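Local coordinates for prolyl-ACP dehydrogenase (Oscillatoria sp., PDB 4IRN), which oxidises the prolyl group carried on an acyl carrier protein during anatoxin-a biosynthesis, using a bound FAD and an acyl-CoA dehydrogenase fold, at residues Ile128-Met133 and Asn273-Trp278; Ile157-Ala162 and Asp201-Phe206; Ala162-Ala167 and Gly189-Val194; Lys225-Leu230 and Glu252-Ser257. All coordinates share one frame; numbering follows the deposited sequence.

How the contacts relate
Contact 2 is the centre of the set. It pairs the strand that receives the flavin with its parallel neighbour, and it shares Ala162 with contact 3, whose centre lies about 12 Å away; both touch FAD, and Lys191 NZ of contact 3 probably donates to Phe206 O of contact 2 (2.6 Å). Contact 1, also about 12 Å from contact 2 between centres, packs two helices against the same strand, Ala130 O lying 3.3 Å from His160 CD2. Contact 4 is remote from the flavin but joined to contact 2 by a probable bond from Lys225 N to Asp201 O (2.8 Å). Contacts 3 and 4 reach neighbouring strands of one antiparallel sheet.

Contact 1. Residues Ile128-Met133 and Asn273-Trp278; sequences IWACEM and NHSMEW
Helices 118-138 and 268-282 pack here in a buried helix-helix contact of the acyl-CoA dehydrogenase fold, where Trp129 and Met133 meet Trp278. The short segments run closer to antiparallel than to parallel, at 138°, with their axes 8.2 Å apart. Trp278 has the largest share of the contact. Its indole lies almost parallel to that of Trp129, the planes only 5° apart, yet the two six-membered rings are displaced rim to rim, neither over the other's face. Trp129 CZ3 approaches Trp278 CE3 to 3.4 Å. Met133 covers one face of Trp278: its chain bends at chi2 (-49°) and again at chi3, which folds CE back over the six-membered ring, 3.8 Å from the centroid, as a CH-pi contact. SD stands farther above the same ring, at 4.7 Å, and completes a Met-aromatic contact. One turn away the helices come close through small residues, with Ser275 OG 3.7 Å from Ala130 CA and the two CA atoms 5.3 Å apart. The ring of His274 presents its edge to Met133 O, CE1 lying 4.2 Å from it, and meets Phe138 edge-to-face on its own account. The indole nitrogen of Trp129 is taken up within its own helix by Asn125 OD1. Ala130 and Ser275 both touch His160, so this helix pair also backs the flavin-binding strand. What joins the segments is therefore mainly dispersion between polarisable groups, a thioether and two indoles, and their fit depends on shape more than on charge.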
# COMPACT_ATOMS: atom_id res chain seq x y z
N ILE A 128 -24.36 0.82 24.84
CA ILE A 128 -25.50 0.53 23.96
C ILE A 128 -25.44 -0.84 23.27
O ILE A 128 -26.33 -1.66 23.46
CB ILE A 128 -25.72 1.67 22.93
CG1 ILE A 128 -26.02 3.01 23.62
CG2 ILE A 128 -26.84 1.32 21.96
CD1 ILE A 128 -25.58 4.25 22.82
N TRP A 129 -24.41 -1.04 22.44
CA TRP A 129 -24.25 -2.24 21.61
C TRP A 129 -23.78 -3.52 22.28
O TRP A 129 -24.26 -4.59 21.90
CB TRP A 129 -23.45 -1.94 20.33
CG TRP A 129 -23.88 -0.68 19.63
CD1 TRP A 129 -23.18 0.49 19.56
CD2 TRP A 129 -25.14 -0.43 18.98
NE1 TRP A 129 -23.91 1.44 18.89
CE2 TRP A 129 -25.12 0.90 18.53
CE3 TRP A 129 -26.28 -1.22 18.73
CZ2 TRP A 129 -26.19 1.47 17.82
CZ3 TRP A 129 -27.35 -0.66 18.04
CH2 TRP A 129 -27.30 0.67 17.60
N ALA A 130 -22.86 -3.43 23.26
CA ALA A 130 -22.35 -4.62 23.93
C ALA A 130 -23.08 -5.01 25.23
O ALA A 130 -22.83 -6.10 25.76
CB ALA A 130 -20.85 -4.48 24.19
N CYS A 131 -23.97 -4.13 25.73
CA CYS A 131 -24.69 -4.39 26.97
C CYS A 131 -26.21 -4.33 26.83
O CYS A 131 -26.87 -5.31 27.15
CB CYS A 131 -24.19 -3.47 28.08
SG CYS A 131 -22.40 -3.49 28.30
N GLU A 132 -26.76 -3.18 26.37
CA GLU A 132 -28.21 -3.00 26.20
C GLU A 132 -28.80 -3.95 25.15
O GLU A 132 -29.85 -4.54 25.40
CB GLU A 132 -28.58 -1.55 25.87
CG GLU A 132 -28.38 -0.53 26.98
CD GLU A 132 -28.82 0.88 26.65
OE1 GLU A 132 -28.90 1.22 25.45
OE2 GLU A 132 -29.05 1.67 27.59
N MET A 133 -28.13 -4.07 23.98
CA MET A 133 -28.58 -4.93 22.88
C MET A 133 -28.68 -6.44 23.22
O MET A 133 -29.76 -6.99 23.01
CB MET A 133 -27.78 -4.69 21.59
CG MET A 133 -28.13 -3.40 20.88
SD MET A 133 -29.89 -3.04 20.62
CE MET A 133 -30.42 -4.48 19.68
N ASN A 273 -21.56 -13.64 20.14
CA ASN A 273 -21.56 -13.51 18.68
C ASN A 273 -22.65 -12.54 18.22
O ASN A 273 -22.44 -11.83 17.23
CB ASN A 273 -21.69 -14.88 18.01
CG ASN A 273 -20.39 -15.67 17.92
OD1 ASN A 273 -19.27 -15.13 18.02
ND2 ASN A 273 -20.52 -16.99 17.74
N HIS A 274 -23.81 -12.48 18.97
CA HIS A 274 -24.86 -11.51 18.68
C HIS A 274 -24.38 -10.12 19.11
O HIS A 274 -24.57 -9.14 18.39
CB HIS A 274 -26.15 -11.90 19.41
CG HIS A 274 -27.28 -10.93 19.25
ND1 HIS A 274 -27.46 -9.88 20.15
CD2 HIS A 274 -28.22 -10.84 18.28
CE1 HIS A 274 -28.52 -9.22 19.70
NE2 HIS A 274 -29.00 -9.75 18.58
N SER A 275 -23.67 -10.06 20.25
CA SER A 275 -23.08 -8.84 20.82
C SER A 275 -22.00 -8.27 19.87
O SER A 275 -21.97 -7.06 19.68
CB SER A 275 -22.52 -9.12 22.21
OG SER A 275 -21.73 -8.06 22.71
N MET A 276 -21.20 -9.14 19.22
CA MET A 276 -20.18 -8.76 18.24
C MET A 276 -20.77 -8.24 16.93
O MET A 276 -20.14 -7.44 16.25
CB MET A 276 -19.18 -9.89 17.97
CG MET A 276 -18.14 -10.06 19.06
SD MET A 276 -17.41 -8.52 19.63
CE MET A 276 -15.69 -9.02 19.88
N GLU A 277 -21.97 -8.70 16.57
CA GLU A 277 -22.67 -8.21 15.37
C GLU A 277 -22.97 -6.70 15.55
O GLU A 277 -22.59 -5.90 14.70
CB GLU A 277 -23.98 -8.98 15.17
CG GLU A 277 -23.96 -9.94 14.01
CD GLU A 277 -25.18 -10.83 14.01
OE1 GLU A 277 -25.11 -11.92 14.62
OE2 GLU A 277 -26.20 -10.44 13.40
N TRP A 278 -23.60 -6.33 16.69
CA TRP A 278 -23.97 -4.95 17.00
C TRP A 278 -22.76 -4.09 17.28
O TRP A 278 -22.72 -2.94 16.84
CB TRP A 278 -24.96 -4.89 18.17
CG TRP A 278 -26.30 -5.49 17.87
CD1 TRP A 278 -26.74 -6.73 18.23
CD2 TRP A 278 -27.35 -4.91 17.08
NE1 TRP A 278 -28.00 -6.95 17.71
CE2 TRP A 278 -28.40 -5.85 17.01
CE3 TRP A 278 -27.50 -3.68 16.41
CZ2 TRP A 278 -29.58 -5.60 16.32
CZ3 TRP A 278 -28.69 -3.43 15.74
CH2 TRP A 278 -29.71 -4.38 15.70

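Contact 2. Residues Ile157-Ala162 and Asp201-Phe206; sequences IASHAA and DLFIIF. With FAD (flavin-adenine dinucleotide), chain I.
Ile157 O accepts two backbone bonds, from Asp201 N (2.7 Å) and from Leu202 N, while the carboxylate of Asp201 turns back so that OD2 receives Ile157 N through its anti lone pair. This double grip starts a parallel ladder in which Ser159 and Ala161 each donate to one residue of the partner strand and accept from another. Ile204 is bonded on both sides, its N to Ser159 O and its O to Ala161 N, each at 2.8 Å. The ladder ends with Phe206 N on Ala161 O.

His160 O and Ala162 N point instead to the flavin: the carbonyl takes FAD N3 at 2.6 Å, and the amide donates to FAD O2 at 3.0 Å. The pyrimidine end of the isoalloxazine thus docks on this strand's other edge. Around the ladder, Phe206 CD1 rests 3.7 Å from Ala162 CB, and its ring meets the His160 imidazole at a slant, planes 59° apart. Ser159 CB touches the Phe203 ring, while its OG bonds to Thr195 O.

On the face of Ala158 and His160 lie Cys131 of helix 118-138 and Ser275 of helix 268-282; strand 218-224 continues the sheet beyond 202-208.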
# COMPACT_ATOMS: atom_id res chain seq x y z
N ILE A 157 -24.86 2.81 34.22
CA ILE A 157 -23.87 2.54 33.19
C ILE A 157 -23.56 1.05 33.19
O ILE A 157 -23.58 0.40 34.24
CB ILE A 157 -22.62 3.44 33.39
CG1 ILE A 157 -22.99 4.90 33.10
CG2 ILE A 157 -21.45 3.03 32.51
CD1 ILE A 157 -22.70 5.84 34.20
N ALA A 158 -23.33 0.49 32.00
CA ALA A 158 -23.05 -0.92 31.87
C ALA A 158 -21.67 -1.20 31.25
O ALA A 158 -21.15 -0.40 30.47
CB ALA A 158 -24.15 -1.63 31.10
N SER A 159 -21.08 -2.33 31.65
CA SER A 159 -19.79 -2.82 31.20
C SER A 159 -19.95 -4.23 30.65
O SER A 159 -20.82 -4.98 31.11
CB SER A 159 -18.78 -2.83 32.34
OG SER A 159 -18.28 -1.52 32.58
N HIS A 160 -19.14 -4.55 29.65
CA HIS A 160 -19.11 -5.85 28.99
C HIS A 160 -17.73 -6.43 29.31
O HIS A 160 -16.72 -5.90 28.84
CB HIS A 160 -19.35 -5.67 27.48
CG HIS A 160 -19.21 -6.91 26.65
ND1 HIS A 160 -17.98 -7.25 26.09
CD2 HIS A 160 -20.11 -7.85 26.32
CE1 HIS A 160 -18.20 -8.37 25.42
NE2 HIS A 160 -19.46 -8.77 25.53
N ALA A 161 -17.68 -7.46 30.19
CA ALA A 161 -16.43 -8.12 30.59
C ALA A 161 -16.38 -9.55 30.07
O ALA A 161 -17.02 -10.45 30.63
CB ALA A 161 -16.26 -8.08 32.10
N ALA A 162 -15.63 -9.73 28.96
CA ALA A 162 -15.47 -11.01 28.28
C ALA A 162 -14.02 -11.40 28.14
O ALA A 162 -13.68 -12.54 28.46
CB ALA A 162 -16.13 -10.98 26.92
N ASP A 201 -22.69 0.30 36.81
CA ASP A 201 -23.68 -0.11 37.80
C ASP A 201 -24.09 -1.56 37.57
O ASP A 201 -24.47 -2.25 38.52
CB ASP A 201 -24.89 0.83 37.79
CG ASP A 201 -24.55 2.26 38.16
OD1 ASP A 201 -24.28 2.51 39.35
OD2 ASP A 201 -24.51 3.12 37.24
N LEU A 202 -23.98 -2.03 36.31
CA LEU A 202 -24.28 -3.41 35.90
C LEU A 202 -23.15 -3.97 35.01
O LEU A 202 -22.67 -3.29 34.10
CB LEU A 202 -25.65 -3.50 35.20
CG LEU A 202 -26.20 -4.90 34.88
CD1 LEU A 202 -26.65 -5.65 36.16
CD2 LEU A 202 -27.36 -4.82 33.90
N PHE A 203 -22.74 -5.22 35.30
CA PHE A 203 -21.67 -5.89 34.59
C PHE A 203 -22.18 -7.10 33.81
O PHE A 203 -22.82 -7.97 34.39
CB PHE A 203 -20.57 -6.32 35.58
CG PHE A 203 -19.78 -5.16 36.16
CD1 PHE A 203 -20.23 -4.49 37.30
CD2 PHE A 203 -18.58 -4.76 35.59
CE1 PHE A 203 -19.50 -3.43 37.83
CE2 PHE A 203 -17.85 -3.69 36.13
CZ PHE A 203 -18.32 -3.03 37.25
N ILE A 204 -21.93 -7.12 32.49
CA ILE A 204 -22.29 -8.23 31.61
C ILE A 204 -21.03 -9.12 31.54
O ILE A 204 -20.05 -8.76 30.89
CB ILE A 204 -22.81 -7.76 30.22
CG1 ILE A 204 -23.97 -6.71 30.32
CG2 ILE A 204 -23.16 -8.93 29.29
CD1 ILE A 204 -25.25 -7.13 31.08
N ILE A 205 -21.06 -10.24 32.25
CA ILE A 205 -19.92 -11.15 32.38
C ILE A 205 -20.07 -12.48 31.65
O ILE A 205 -21.07 -13.16 31.81
CB ILE A 205 -19.53 -11.31 33.88
CG1 ILE A 205 -19.44 -9.91 34.55
CG2 ILE A 205 -18.29 -12.18 34.07
CD1 ILE A 205 -18.49 -9.70 35.67
N PHE A 206 -19.04 -12.84 30.88
CA PHE A 206 -18.97 -14.09 30.11
C PHE A 206 -18.12 -15.09 30.88
O PHE A 206 -16.93 -14.86 31.07
CB PHE A 206 -18.46 -13.82 28.68
CG PHE A 206 -19.52 -13.17 27.82
CD1 PHE A 206 -19.67 -11.78 27.81
CD2 PHE A 206 -20.37 -13.93 27.04
CE1 PHE A 206 -20.68 -11.18 27.05
CE2 PHE A 206 -21.37 -13.32 26.27
CZ PHE A 206 -21.52 -11.95 26.28
PA FAD I . -4.17 -11.12 21.43
O1A FAD I . -5.54 -11.65 21.30
O2A FAD I . -3.26 -11.52 22.59
O5B FAD I . -3.32 -11.51 20.16
C5B FAD I . -1.98 -11.00 20.00
C4B FAD I . -1.78 -10.65 18.55
O4B FAD I . -1.77 -11.85 17.77
C3B FAD I . -2.84 -9.71 17.96
O3B FAD I . -2.20 -8.52 17.51
C2B FAD I . -3.50 -10.50 16.81
O2B FAD I . -3.40 -9.77 15.60
C1B FAD I . -2.66 -11.77 16.67
N9A FAD I . -3.44 -13.00 16.60
C8A FAD I . -4.01 -13.67 17.65
N7A FAD I . -4.71 -14.72 17.30
C5A FAD I . -4.60 -14.75 15.92
C6A FAD I . -5.13 -15.62 14.93
N6A FAD I . -5.90 -16.67 15.20
N1A FAD I . -4.83 -15.35 13.64
C2A FAD I . -4.06 -14.30 13.36
N3A FAD I . -3.50 -13.43 14.21
C4A FAD I . -3.81 -13.70 15.47
N1 FAD I . -12.77 -6.60 26.03
C2 FAD I . -13.91 -6.86 26.75
O2 FAD I . -14.28 -8.01 26.96
N3 FAD I . -14.67 -5.81 27.28
C4 FAD I . -14.37 -4.47 27.15
O4 FAD I . -15.11 -3.63 27.65
C4X FAD I . -13.15 -4.19 26.39
N5 FAD I . -12.78 -2.94 26.25
C5X FAD I . -11.58 -2.69 25.58
C6 FAD I . -11.17 -1.36 25.42
C7 FAD I . -10.00 -1.04 24.75
C7M FAD I . -9.64 0.41 24.52
C8 FAD I . -9.19 -2.07 24.24
C8M FAD I . -7.91 -1.78 23.50
C9 FAD I . -9.58 -3.40 24.41
C9A FAD I . -10.76 -3.73 25.07
N10 FAD I . -11.20 -5.07 25.24
C10 FAD I . -12.39 -5.34 25.87
C1' FAD I . -10.31 -6.18 24.81
C2' FAD I . -10.17 -6.16 23.29
O2' FAD I . -11.31 -6.71 22.65
C3' FAD I . -8.88 -6.87 22.87
O3' FAD I . -7.99 -5.92 22.30
C4' FAD I . -9.08 -8.03 21.89
O4' FAD I . -9.94 -9.02 22.48
C5' FAD I . -7.78 -8.62 21.39
O5' FAD I . -7.08 -9.28 22.46
P FAD I . -5.52 -8.95 22.72
O1P FAD I . -5.22 -7.51 22.52
O2P FAD I . -5.43 -9.61 24.07
O3P FAD I . -4.46 -9.55 21.68

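Contact 3. Residues Ala162-Ala167 and Gly189-Val194; sequences ATEPQA and GYKHYV. With FAD (flavin-adenine dinucleotide), chain I.
Lys191 folds at chi2 (-78°), then runs straight to bring NZ to Ala162 O and the Glu164 carboxylate. NZ donates to Glu164 OE1 at 2.9 Å, a salt bridge made on the anti lone pair, and to Ala162 O at 2.8 Å from above the carbonyl plane. A third bond, to Phe206 O, helps fix this buried charge, while Thr176 OG1 and Lys175 N hold the two carboxylate oxygens of Glu164.

In His192, CG lies between the backbone N and the carbonyl carbon (chi1 69°), and the imidazole lies against the Glu164-Pro165 peptide. Pro165 CD stands over one face, 4.2 Å from the ring centroid, with Tyr193 CE2 over the opposite face and Thr163 OG1 at the edge. Pro165 CG also lies 3.4 Å from Tyr190 CD2. Within the loop, a type I turn from Glu164 to Ala167 is closed by Ala167 N on Glu164 O; in return Glu164 N and Thr163 OG1 both donate to Ala167 O, from one face of its plane. Thr163 N gives FAD O2 a nearly straight bond of 2.8 Å, and Tyr193 CB packs on the flavin at N10.

The loop follows strand 158-161 and lies across the end of strand 184-191, which lies between 177-181 and 249-257 in the antiparallel sheet; Gly189 and Lys191 bond to the latter, and Tyr193 also touches Ala377 of the second subunit.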
# COMPACT_ATOMS: atom_id res chain seq x y z
N ALA A 162 -15.63 -9.73 28.96
CA ALA A 162 -15.47 -11.01 28.28
C ALA A 162 -14.02 -11.40 28.14
O ALA A 162 -13.68 -12.54 28.46
CB ALA A 162 -16.13 -10.98 26.92
N THR A 163 -13.15 -10.48 27.69
CA THR A 163 -11.71 -10.73 27.48
C THR A 163 -10.94 -11.06 28.78
O THR A 163 -11.31 -10.56 29.84
CB THR A 163 -11.07 -9.57 26.69
OG1 THR A 163 -9.79 -9.97 26.21
CG2 THR A 163 -10.89 -8.32 27.53
N GLU A 164 -9.89 -11.88 28.68
CA GLU A 164 -9.00 -12.33 29.77
C GLU A 164 -7.52 -12.34 29.31
O GLU A 164 -7.28 -12.41 28.11
CB GLU A 164 -9.40 -13.75 30.20
CG GLU A 164 -10.82 -13.89 30.69
CD GLU A 164 -11.19 -15.26 31.22
OE1 GLU A 164 -12.40 -15.48 31.46
OE2 GLU A 164 -10.29 -16.11 31.41
N PRO A 165 -6.52 -12.34 30.22
CA PRO A 165 -5.11 -12.38 29.78
C PRO A 165 -4.71 -13.53 28.85
O PRO A 165 -3.83 -13.33 28.02
CB PRO A 165 -4.32 -12.41 31.08
CG PRO A 165 -5.30 -12.77 32.12
CD PRO A 165 -6.61 -12.24 31.68
N GLN A 166 -5.38 -14.70 28.97
CA GLN A 166 -5.11 -15.90 28.15
C GLN A 166 -6.22 -16.12 27.12
O GLN A 166 -6.20 -17.12 26.40
CB GLN A 166 -4.97 -17.16 29.04
CG GLN A 166 -3.77 -17.14 29.99
CD GLN A 166 -4.06 -16.47 31.33
OE1 GLN A 166 -5.18 -16.03 31.63
NE2 GLN A 166 -3.04 -16.38 32.18
N ALA A 167 -7.21 -15.22 27.11
CA ALA A 167 -8.36 -15.29 26.21
C ALA A 167 -8.77 -13.90 25.69
O ALA A 167 -9.64 -13.24 26.28
CB ALA A 167 -9.53 -16.00 26.90
N GLY A 189 -12.60 -15.60 38.57
CA GLY A 189 -11.81 -15.31 37.38
C GLY A 189 -11.23 -13.91 37.33
O GLY A 189 -11.38 -13.12 38.27
N TYR A 190 -10.56 -13.60 36.22
CA TYR A 190 -9.94 -12.29 36.01
C TYR A 190 -10.20 -11.82 34.59
O TYR A 190 -10.01 -12.57 33.64
CB TYR A 190 -8.43 -12.34 36.35
CG TYR A 190 -7.57 -11.21 35.84
CD1 TYR A 190 -7.76 -9.90 36.29
CD2 TYR A 190 -6.48 -11.45 35.02
CE1 TYR A 190 -6.93 -8.85 35.87
CE2 TYR A 190 -5.62 -10.43 34.63
CZ TYR A 190 -5.84 -9.13 35.06
OH TYR A 190 -5.00 -8.13 34.64
N LYS A 191 -10.73 -10.60 34.47
CA LYS A 191 -11.04 -9.99 33.19
C LYS A 191 -10.23 -8.72 33.03
O LYS A 191 -10.39 -7.80 33.85
CB LYS A 191 -12.54 -9.65 33.05
CG LYS A 191 -13.52 -10.81 33.19
CD LYS A 191 -13.61 -11.66 31.95
CE LYS A 191 -14.62 -12.78 32.08
NZ LYS A 191 -14.59 -13.65 30.88
N HIS A 192 -9.35 -8.68 32.03
CA HIS A 192 -8.62 -7.47 31.77
C HIS A 192 -9.38 -6.66 30.72
O HIS A 192 -10.24 -7.22 30.05
CB HIS A 192 -7.13 -7.73 31.45
CG HIS A 192 -6.78 -8.40 30.14
ND1 HIS A 192 -7.75 -8.75 29.22
CD2 HIS A 192 -5.57 -8.73 29.64
CE1 HIS A 192 -7.09 -9.27 28.19
NE2 HIS A 192 -5.78 -9.29 28.40
N TYR A 193 -9.14 -5.34 30.65
CA TYR A 193 -9.85 -4.41 29.75
C TYR A 193 -11.39 -4.45 29.91
O TYR A 193 -12.05 -5.22 29.21
CB TYR A 193 -9.44 -4.54 28.26
CG TYR A 193 -7.95 -4.70 28.03
CD1 TYR A 193 -7.07 -3.65 28.31
CD2 TYR A 193 -7.43 -5.88 27.52
CE1 TYR A 193 -5.70 -3.80 28.11
CE2 TYR A 193 -6.06 -6.03 27.31
CZ TYR A 193 -5.20 -4.99 27.60
OH TYR A 193 -3.85 -5.14 27.39
N VAL A 194 -11.94 -3.66 30.84
CA VAL A 194 -13.39 -3.61 31.06
C VAL A 194 -13.84 -2.14 30.93
O VAL A 194 -13.82 -1.40 31.91
CB VAL A 194 -13.82 -4.27 32.41
CG1 VAL A 194 -15.34 -4.30 32.55
CG2 VAL A 194 -13.26 -5.68 32.56
PA FAD I . -4.17 -11.12 21.43
O1A FAD I . -5.54 -11.65 21.30
O2A FAD I . -3.26 -11.52 22.59
O5B FAD I . -3.32 -11.51 20.16
C5B FAD I . -1.98 -11.00 20.00
C4B FAD I . -1.78 -10.65 18.55
O4B FAD I . -1.77 -11.85 17.77
C3B FAD I . -2.84 -9.71 17.96
O3B FAD I . -2.20 -8.52 17.51
C2B FAD I . -3.50 -10.50 16.81
O2B FAD I . -3.40 -9.77 15.60
C1B FAD I . -2.66 -11.77 16.67
N9A FAD I . -3.44 -13.00 16.60
C8A FAD I . -4.01 -13.67 17.65
N7A FAD I . -4.71 -14.72 17.30
C5A FAD I . -4.60 -14.75 15.92
C6A FAD I . -5.13 -15.62 14.93
N6A FAD I . -5.90 -16.67 15.20
N1A FAD I . -4.83 -15.35 13.64
C2A FAD I . -4.06 -14.30 13.36
N3A FAD I . -3.50 -13.43 14.21
C4A FAD I . -3.81 -13.70 15.47
N1 FAD I . -12.77 -6.60 26.03
C2 FAD I . -13.91 -6.86 26.75
O2 FAD I . -14.28 -8.01 26.96
N3 FAD I . -14.67 -5.81 27.28
C4 FAD I . -14.37 -4.47 27.15
O4 FAD I . -15.11 -3.63 27.65
C4X FAD I . -13.15 -4.19 26.39
N5 FAD I . -12.78 -2.94 26.25
C5X FAD I . -11.58 -2.69 25.58
C6 FAD I . -11.17 -1.36 25.42
C7 FAD I . -10.00 -1.04 24.75
C7M FAD I . -9.64 0.41 24.52
C8 FAD I . -9.19 -2.07 24.24
C8M FAD I . -7.91 -1.78 23.50
C9 FAD I . -9.58 -3.40 24.41
C9A FAD I . -10.76 -3.73 25.07
N10 FAD I . -11.20 -5.07 25.24
C10 FAD I . -12.39 -5.34 25.87
C1' FAD I . -10.31 -6.18 24.81
C2' FAD I . -10.17 -6.16 23.29
O2' FAD I . -11.31 -6.71 22.65
C3' FAD I . -8.88 -6.87 22.87
O3' FAD I . -7.99 -5.92 22.30
C4' FAD I . -9.08 -8.03 21.89
O4' FAD I . -9.94 -9.02 22.48
C5' FAD I . -7.78 -8.62 21.39
O5' FAD I . -7.08 -9.28 22.46
P FAD I . -5.52 -8.95 22.72
O1P FAD I . -5.22 -7.51 22.52
O2P FAD I . -5.43 -9.61 24.07
O3P FAD I . -4.46 -9.55 21.68

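Contact 4. Residues Lys225-Leu230 and Glu252-Ser257; sequences KDTPGL and ENCEVS
A type II beta turn, Thr227 to Leu230, meets a strand of the middle domain's antiparallel sheet at a G1 beta bulge, with Gly229 against Cys254 (CA atoms 4.4 Å apart). The bulge is formed by Asn253 and Cys254, which both face Leu187 on strand 184-191. The turn connects strand 218-224 to the short edge strand 230-232, and its own closing bond runs from Leu230 N to Thr227 O (3.1 Å). Gly229 holds the turn's third position with phi 114°, and its bare CA, without a side chain, lets the two backbones close up.

Thr227 turns CG2, anti to its backbone N, onto the strand; this methyl lies 3.6 Å from Glu255 O and 4.0 Å from Cys254 SG. The hydroxyl goes the other way and bonds to Glu224 O at the end of the preceding strand. Cys254 SG, swung anti to its own backbone N (chi1 -155°), is covered by Thr227 CG2, Pro228 O and Leu230 CB, the last at 4.1 Å, and the Cys254 side chain also touches Ile223 of strand 218-224. The carboxylate of Glu255 is held by Lys184.

One backbone bond ties the turn to the strand: Glu252 N donates to Gly229 O at 2.8 Å, in the carbonyl plane on a lone pair, with an N-H...O angle of 169°.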
# COMPACT_ATOMS: atom_id res chain seq x y z
N LYS A 225 -23.11 -3.61 40.52
CA LYS A 225 -21.96 -2.96 41.15
C LYS A 225 -22.00 -3.21 42.68
O LYS A 225 -23.08 -3.31 43.25
CB LYS A 225 -22.02 -1.46 40.82
CG LYS A 225 -21.06 -0.55 41.57
CD LYS A 225 -21.37 0.95 41.28
CE LYS A 225 -22.56 1.53 42.01
NZ LYS A 225 -22.40 1.54 43.48
N ASP A 226 -20.87 -3.31 43.33
CA ASP A 226 -20.75 -3.53 44.78
C ASP A 226 -21.38 -4.85 45.21
O ASP A 226 -22.13 -4.90 46.20
CB ASP A 226 -21.32 -2.35 45.60
CG ASP A 226 -20.51 -1.07 45.59
OD1 ASP A 226 -19.26 -1.16 45.46
OD2 ASP A 226 -21.11 0.01 45.72
N THR A 227 -21.10 -5.93 44.46
CA THR A 227 -21.53 -7.26 44.85
C THR A 227 -20.28 -7.84 45.51
O THR A 227 -19.19 -7.68 44.94
CB THR A 227 -22.03 -8.06 43.64
OG1 THR A 227 -23.20 -7.42 43.13
CG2 THR A 227 -22.38 -9.51 43.99
N PRO A 228 -20.37 -8.43 46.73
CA PRO A 228 -19.15 -8.95 47.37
C PRO A 228 -18.44 -9.96 46.47
O PRO A 228 -19.05 -10.92 46.00
CB PRO A 228 -19.68 -9.56 48.67
CG PRO A 228 -20.97 -8.89 48.92
CD PRO A 228 -21.56 -8.67 47.57
N GLY A 229 -17.19 -9.65 46.17
CA GLY A 229 -16.33 -10.46 45.31
C GLY A 229 -15.93 -9.80 44.00
O GLY A 229 -15.07 -10.33 43.30
N LEU A 230 -16.55 -8.66 43.67
CA LEU A 230 -16.32 -7.89 42.46
C LEU A 230 -15.26 -6.80 42.74
O LEU A 230 -15.58 -5.76 43.33
CB LEU A 230 -17.67 -7.31 42.01
CG LEU A 230 -17.76 -6.64 40.64
CD1 LEU A 230 -17.94 -7.67 39.54
CD2 LEU A 230 -18.93 -5.70 40.60
N GLU A 252 -13.79 -12.81 42.94
CA GLU A 252 -13.41 -13.69 44.03
C GLU A 252 -14.64 -14.20 44.77
O GLU A 252 -15.13 -13.52 45.67
CB GLU A 252 -12.38 -13.00 44.96
CG GLU A 252 -10.93 -13.44 44.70
CD GLU A 252 -10.63 -14.92 44.87
OE1 GLU A 252 -10.83 -15.45 45.99
OE2 GLU A 252 -10.16 -15.55 43.89
N ASN A 253 -15.15 -15.37 44.36
CA ASN A 253 -16.36 -16.02 44.92
C ASN A 253 -17.58 -15.09 44.87
O ASN A 253 -18.32 -14.94 45.84
CB ASN A 253 -16.13 -16.62 46.31
CG ASN A 253 -15.07 -17.68 46.33
OD1 ASN A 253 -15.27 -18.80 45.84
ND2 ASN A 253 -13.90 -17.35 46.88
N CYS A 254 -17.75 -14.45 43.72
CA CYS A 254 -18.82 -13.51 43.43
C CYS A 254 -20.13 -14.29 43.23
O CYS A 254 -20.24 -15.08 42.29
CB CYS A 254 -18.46 -12.69 42.20
SG CYS A 254 -19.28 -11.08 42.11
N GLU A 255 -21.09 -14.12 44.17
CA GLU A 255 -22.39 -14.79 44.12
C GLU A 255 -23.41 -14.03 43.28
O GLU A 255 -23.56 -12.82 43.45
CB GLU A 255 -22.95 -15.05 45.52
CG GLU A 255 -22.34 -16.26 46.20
CD GLU A 255 -22.97 -16.66 47.52
OE1 GLU A 255 -23.73 -15.86 48.10
OE2 GLU A 255 -22.66 -17.78 47.99
N VAL A 256 -24.12 -14.76 42.41
CA VAL A 256 -25.17 -14.22 41.55
C VAL A 256 -26.34 -15.21 41.43
O VAL A 256 -26.13 -16.42 41.31
CB VAL A 256 -24.62 -13.72 40.17
CG1 VAL A 256 -24.12 -14.87 39.29
CG2 VAL A 256 -25.64 -12.87 39.44
N SER A 257 -27.58 -14.70 41.51
CA SER A 257 -28.80 -15.50 41.40
C SER A 257 -28.97 -16.05 39.98
O SER A 257 -28.53 -15.42 39.02
CB SER A 257 -30.00 -14.64 41.77
OG SER A 257 -31.23 -15.35 41.64